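Local coordinates for protein pectate lyase (Cellvibrio cellulosa, PDB 1GXM) that cleaves pectate (polygalacturonic acid) by anti-beta-elimination, this chain being the family 10 polysaccharide lyase catalytic module of a longer protein, at residues A264-I268 / D300-M304; M276-F280 / Y312-Y318. All coordinates share one frame; numbering follows the deposited sequence.

Interaction 1. Residues A264-I268 / D300-M304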
loop_
_atom_site.group_PDB
_atom_site.type_symbol
_atom_site.label_atom_id
_atom_site.label_comp_id
_atom_site.label_asym_id
_atom_site.label_seq_id
_atom_site.Cartn_x
_atom_site.Cartn_y
_atom_site.Cartn_z
ATOM N N ALA A 264 26.670 -6.532 0.503
ATOM C CA ALA A 264 27.504 -7.693 0.832
ATOM C C ALA A 264 28.051 -7.556 2.236
ATOM O O ALA A 264 28.133 -8.533 2.965
ATOM C CB ALA A 264 28.661 -7.840 -0.134
ATOM N N THR A 265 28.457 -6.347 2.621
ATOM C CA THR A 265 28.961 -6.160 3.967
ATOM C C THR A 265 28.105 -5.198 4.758
ATOM O O THR A 265 27.725 -5.510 5.871
ATOM C CB THR A 265 30.444 -5.742 4.011
ATOM O OG1 THR A 265 30.609 -4.476 3.394
ATOM C CG2 THR A 265 31.345 -6.682 3.179
ATOM N N ASN A 266 27.799 -4.029 4.201
ATOM C CA ASN A 266 26.938 -3.078 4.899
ATOM C C ASN A 266 26.406 -2.044 3.922
ATOM O O ASN A 266 27.155 -1.203 3.446
ATOM C CB ASN A 266 27.679 -2.376 6.030
ATOM C CG ASN A 266 26.753 -1.580 6.919
ATOM O OD1 ASN A 266 25.622 -1.290 6.536
ATOM N ND2 ASN A 266 27.221 -1.201 8.097
ATOM N N PRO A 267 25.107 -2.075 3.639
ATOM C CA PRO A 267 24.505 -1.122 2.703
ATOM C C PRO A 267 24.209 0.228 3.309
ATOM O O PRO A 267 23.791 1.129 2.581
ATOM C CB PRO A 267 23.202 -1.806 2.325
ATOM C CG PRO A 267 22.814 -2.551 3.552
ATOM C CD PRO A 267 24.095 -2.992 4.197
ATOM N N ILE A 268 24.395 0.383 4.607
ATOM C CA ILE A 268 24.098 1.652 5.255
ATOM C C ILE A 268 25.386 2.426 5.293
ATOM O O ILE A 268 26.299 2.124 6.069
ATOM C CB ILE A 268 23.527 1.437 6.654
ATOM C CG1 ILE A 268 22.207 0.654 6.549
ATOM C CG2 ILE A 268 23.314 2.802 7.351
ATOM C CD1 ILE A 268 21.674 0.149 7.872
ATOM N N ASP A 300 22.485 -4.229 14.501
ATOM C CA ASP A 300 23.676 -4.081 13.680
ATOM C C ASP A 300 23.494 -4.979 12.463
ATOM O O ASP A 300 23.456 -6.188 12.561
ATOM C CB ASP A 300 24.894 -4.470 14.512
ATOM C CG ASP A 300 26.183 -4.391 13.766
ATOM O OD1 ASP A 300 26.182 -4.249 12.521
ATOM O OD2 ASP A 300 27.279 -4.480 14.383
ATOM N N ILE A 301 23.383 -4.362 11.296
ATOM C CA ILE A 301 23.038 -5.115 10.104
ATOM C C ILE A 301 24.133 -6.110 9.696
ATOM O O ILE A 301 23.878 -7.069 8.961
ATOM C CB ILE A 301 22.685 -4.161 8.954
ATOM C CG1 ILE A 301 21.842 -4.885 7.913
ATOM C CG2 ILE A 301 23.956 -3.521 8.339
ATOM C CD1 ILE A 301 21.404 -3.998 6.777
ATOM N N THR A 302 25.342 -5.903 10.199
ATOM C CA THR A 302 26.449 -6.806 9.892
ATOM C C THR A 302 26.310 -8.146 10.605
ATOM O O THR A 302 26.984 -9.095 10.238
ATOM C CB THR A 302 27.823 -6.146 10.209
ATOM O OG1 THR A 302 27.956 -5.951 11.616
ATOM C CG2 THR A 302 27.927 -4.758 9.610
ATOM N N GLN A 303 25.407 -8.221 11.579
ATOM C CA GLN A 303 25.083 -9.469 12.285
ATOM C C GLN A 303 24.121 -10.359 11.496
ATOM O O GLN A 303 23.868 -11.504 11.876
ATOM C CB GLN A 303 24.443 -9.171 13.653
ATOM C CG GLN A 303 25.147 -8.479 14.778
ATOM C CD GLN A 303 24.177 -8.324 15.964
ATOM O OE1 GLN A 303 23.595 -7.242 16.187
ATOM N NE2 GLN A 303 23.953 -9.419 16.680
ATOM N N MET A 304 23.541 -9.815 10.432
ATOM C CA MET A 304 22.553 -10.526 9.644
ATOM C C MET A 304 23.187 -11.557 8.736
ATOM O O MET A 304 24.316 -11.380 8.293
ATOM C CB MET A 304 21.826 -9.508 8.752
ATOM C CG MET A 304 20.563 -10.033 8.106
ATOM S SD MET A 304 19.826 -8.770 7.074
ATOM C CE MET A 304 19.291 -7.656 8.315
#
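One face of the N266 amide rests on two methyl groups, CG2 of I301 and CG2 of T302, while the backbone N-H of I268 approaches from the other side. I301 CG2 sits under the oxygen end, 3.3 Å from N266 OD1, and T302 CG2 lies near the nitrogen end, 3.9 Å from N266 ND2. The amide is held by its own chain: I268 N donates to N266 OD1 over 2.8 Å, tilted 38° out of the carbonyl plane, which makes an Asx turn and fixes how the group is rotated. CG of N266 stands opposite the backbone N (chi1 -170°), a setting that carries the amide over the methyls. The D300 carboxylate does the matching job on the facing segment. Its OD1 accepts from T302 N (3.0 Å) and T302 OG1 (2.6 Å), both on one face of the carboxylate, forming a second Asx turn at the start of the short 3-10 segment 301-303. With its hydroxyl turned to D300, T302 offers CG2 to the amide and to the backbone O of T265. I301 fills the rest of the contact: CD1 meets P267 CG end-on at 3.8 Å and approaches I268 CD1 at 4.3 Å. Two loops, each shaped by an Asx turn, are thus joined through the methyl groups of I301 and T302. R309 of helix 306-311 hydrogen-bonds to A264 O and I301 O, linking both loops to that helix, while Y258 of strand 256-258 packs on P267 and F290 of strand 290-291 on I301, with I268 touching both side chains.

Interaction 2. Residues M276-F280 / Y312-Y318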
loop_
_atom_site.group_PDB
_atom_site.type_symbol
_atom_site.label_atom_id
_atom_site.label_comp_id
_atom_site.label_asym_id
_atom_site.label_seq_id
_atom_site.Cartn_x
_atom_site.Cartn_y
_atom_site.Cartn_z
ATOM N N MET A 276 18.307 8.744 5.533
ATOM C CA MET A 276 17.883 7.371 5.303
ATOM C C MET A 276 16.773 7.052 6.282
ATOM O O MET A 276 16.778 7.482 7.431
ATOM C CB MET A 276 19.035 6.392 5.514
ATOM C CG MET A 276 18.743 5.001 5.026
ATOM S SD MET A 276 19.915 3.794 5.620
ATOM C CE MET A 276 19.197 3.446 7.248
ATOM N N TRP A 277 15.844 6.239 5.823
ATOM C CA TRP A 277 14.830 5.676 6.693
ATOM C C TRP A 277 15.033 4.187 6.774
ATOM O O TRP A 277 15.430 3.541 5.812
ATOM C CB TRP A 277 13.414 5.987 6.169
ATOM C CG TRP A 277 13.061 7.418 6.355
ATOM C CD1 TRP A 277 12.363 7.959 7.386
ATOM C CD2 TRP A 277 13.459 8.518 5.517
ATOM N NE1 TRP A 277 12.282 9.320 7.241
ATOM C CE2 TRP A 277 12.933 9.686 6.093
ATOM C CE3 TRP A 277 14.156 8.626 4.314
ATOM C CZ2 TRP A 277 13.108 10.935 5.537
ATOM C CZ3 TRP A 277 14.314 9.871 3.755
ATOM C CH2 TRP A 277 13.794 11.011 4.367
ATOM N N TYR A 278 14.766 3.637 7.948
ATOM C CA TYR A 278 14.750 2.207 8.113
ATOM C C TYR A 278 13.437 1.613 7.636
ATOM O O TYR A 278 12.384 2.249 7.681
ATOM C CB TYR A 278 14.969 1.828 9.566
ATOM C CG TYR A 278 16.354 2.153 10.059
ATOM C CD1 TYR A 278 16.658 3.397 10.584
ATOM C CD2 TYR A 278 17.365 1.216 9.989
ATOM C CE1 TYR A 278 17.936 3.683 11.029
ATOM C CE2 TYR A 278 18.645 1.500 10.418
ATOM C CZ TYR A 278 18.917 2.725 10.946
ATOM O OH TYR A 278 20.197 2.986 11.374
ATOM N N ARG A 279 13.497 0.369 7.201
ATOM C CA ARG A 279 12.282 -0.351 6.881
ATOM C C ARG A 279 11.457 -0.682 8.124
ATOM O O ARG A 279 10.221 -0.689 8.057
ATOM C CB ARG A 279 12.624 -1.613 6.126
ATOM C CG ARG A 279 11.446 -2.329 5.539
ATOM C CD ARG A 279 11.856 -3.168 4.413
ATOM N NE ARG A 279 10.745 -3.801 3.737
ATOM C CZ ARG A 279 10.875 -4.444 2.609
ATOM N NH1 ARG A 279 12.058 -4.548 2.055
ATOM N NH2 ARG A 279 9.824 -4.997 2.039
ATOM N N PHE A 280 12.146 -0.956 9.221
ATOM C CA PHE A 280 11.521 -1.354 10.476
ATOM C C PHE A 280 12.045 -0.505 11.607
ATOM O O PHE A 280 13.251 -0.403 11.792
ATOM C CB PHE A 280 11.839 -2.806 10.790
ATOM C CG PHE A 280 11.477 -3.759 9.693
ATOM C CD1 PHE A 280 10.172 -4.194 9.532
ATOM C CD2 PHE A 280 12.442 -4.216 8.822
ATOM C CE1 PHE A 280 9.854 -5.041 8.508
ATOM C CE2 PHE A 280 12.124 -5.064 7.802
ATOM C CZ PHE A 280 10.825 -5.500 7.657
ATOM N N TYR A 312 17.029 -8.568 0.758
ATOM C CA TYR A 312 15.901 -7.772 1.230
ATOM C C TYR A 312 16.436 -6.401 1.577
ATOM O O TYR A 312 17.553 -6.291 2.091
ATOM C CB TYR A 312 15.338 -8.445 2.478
ATOM C CG TYR A 312 13.991 -8.010 2.977
ATOM C CD1 TYR A 312 12.830 -8.442 2.374
ATOM C CD2 TYR A 312 13.869 -7.218 4.111
ATOM C CE1 TYR A 312 11.604 -8.078 2.875
ATOM C CE2 TYR A 312 12.650 -6.843 4.601
ATOM C CZ TYR A 312 11.513 -7.304 4.005
ATOM O OH TYR A 312 10.275 -6.939 4.478
ATOM N N SER A 313 15.672 -5.356 1.275
ATOM C CA SER A 313 16.102 -3.997 1.579
ATOM C C SER A 313 15.693 -3.629 2.987
ATOM O O SER A 313 14.518 -3.706 3.339
ATOM C CB SER A 313 15.474 -2.986 0.642
ATOM O OG SER A 313 15.948 -3.181 -0.648
ATOM N N TRP A 314 16.634 -3.180 3.788
ATOM C CA TRP A 314 16.403 -2.881 5.202
ATOM C C TRP A 314 16.264 -1.394 5.487
ATOM O O TRP A 314 16.071 -1.001 6.620
ATOM C CB TRP A 314 17.527 -3.493 6.045
ATOM C CG TRP A 314 17.459 -4.967 5.962
ATOM C CD1 TRP A 314 18.091 -5.769 5.061
ATOM C CD2 TRP A 314 16.586 -5.816 6.707
ATOM N NE1 TRP A 314 17.707 -7.071 5.241
ATOM C CE2 TRP A 314 16.781 -7.126 6.246
ATOM C CE3 TRP A 314 15.691 -5.608 7.751
ATOM C CZ2 TRP A 314 16.124 -8.204 6.772
ATOM C CZ3 TRP A 314 15.032 -6.694 8.271
ATOM C CH2 TRP A 314 15.232 -7.969 7.769
ATOM N N GLY A 315 16.354 -0.578 4.442
ATOM C CA GLY A 315 16.237 0.849 4.564
ATOM C C GLY A 315 16.124 1.431 3.187
ATOM O O GLY A 315 16.272 0.740 2.189
ATOM N N GLY A 316 15.907 2.725 3.144
ATOM C CA GLY A 316 15.769 3.399 1.889
ATOM C C GLY A 316 15.351 4.832 2.048
ATOM O O GLY A 316 15.258 5.373 3.121
ATOM N N ASN A 317 15.078 5.440 0.913
ATOM C CA ASN A 317 14.744 6.834 0.827
ATOM C C ASN A 317 13.234 7.049 0.937
ATOM O O ASN A 317 12.648 7.852 0.226
ATOM C CB ASN A 317 15.385 7.329 -0.490
ATOM C CG ASN A 317 14.889 8.694 -0.894
ATOM O OD1 ASN A 317 14.648 9.033 -2.061
ATOM N ND2 ASN A 317 14.769 9.517 0.110
ATOM N N TYR A 318 12.610 6.358 1.873
ATOM C CA TYR A 318 11.159 6.258 1.885
ATOM C C TYR A 318 10.468 7.574 2.145
ATOM O O TYR A 318 9.431 7.839 1.581
ATOM C CB TYR A 318 10.739 5.297 2.992
ATOM C CG TYR A 318 11.382 3.954 2.956
ATOM C CD1 TYR A 318 11.509 3.233 1.781
ATOM C CD2 TYR A 318 11.861 3.388 4.117
ATOM C CE1 TYR A 318 12.091 1.986 1.781
ATOM C CE2 TYR A 318 12.450 2.175 4.117
ATOM C CZ TYR A 318 12.563 1.463 2.970
ATOM O OH TYR A 318 13.128 0.214 2.992
HETATM O O HOH W 1 13.177 -5.906 -0.365
HETATM O O HOH W 2 15.005 -1.708 9.052
#
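The end of strand 274-278 pairs antiparallel with strand 315-316, W277 and G316 forming the hydrogen-bonded pair (W277 N to G316 O 2.9 Å, G316 N to W277 O 2.8 Å) and Y278 and G315 the non-hydrogen-bonded one, their CA atoms just 4.1 Å apart. Beyond the pairing, R279 N hydrogen-bonds to W314 O from well above its carbonyl plane, and one water joins that oxygen to F280 N. The R279 side chain, extended from CG to NE, runs over to Y312 and lays its guanidinium flat on the ring. This is an off-centre cation-pi stack, the planes 11° apart and R279 CZ 3.8 Å from the ring centroid, displaced toward the hydroxyl. NH1 also gives a nearly straight bond of 2.9 Å to a lone pair of S313 O, in the guanidinium plane, and a water bridges NH1 to S313 N, so the group's rotation is fixed by polar contacts at its edge. Y312 OH itself hydrogen-bonds to E210. F280 meets the rim of the Y312 ring through CE2 and packs obliquely on W314, F280 CE2 lying 3.4 Å from W314 CZ3. At the other end G316 CA lies under one face of the Y318 ring, toward its rim, and Y318 CD2 touches W277 CB (3.7 Å). W277 NE1 hydrogen-bonds to F246 O, and its ring packs on helix 318-329. The pairing is a small two-stranded antiparallel sheet of the pectic acid lyase domain, extended beyond its end by the arginine-tyrosine stack and by aromatic residues.

The two interactions lie side by side, their centres about 13 Å apart and on the same side of the chain's centre. The centre of interaction 1 is the more peripheral, about 27 Å from the centre of the chain, whereas the centre of interaction 2 is about 16 Å from it. Their segments alternate along the chain, 264-268, 276-280, 300-304 and 312-318, so three connections pass between the contacts: strands 268-271 and 274-278 in the first, strands 290-291 and 297-298 in the second, helix 306-311 in the third. They also touch directly, W314 packing against I301 and M304, and I268 against M276 and Y278. Within the pectic acid lyase domain, an outer loop contact thus continues into the two-stranded sheet.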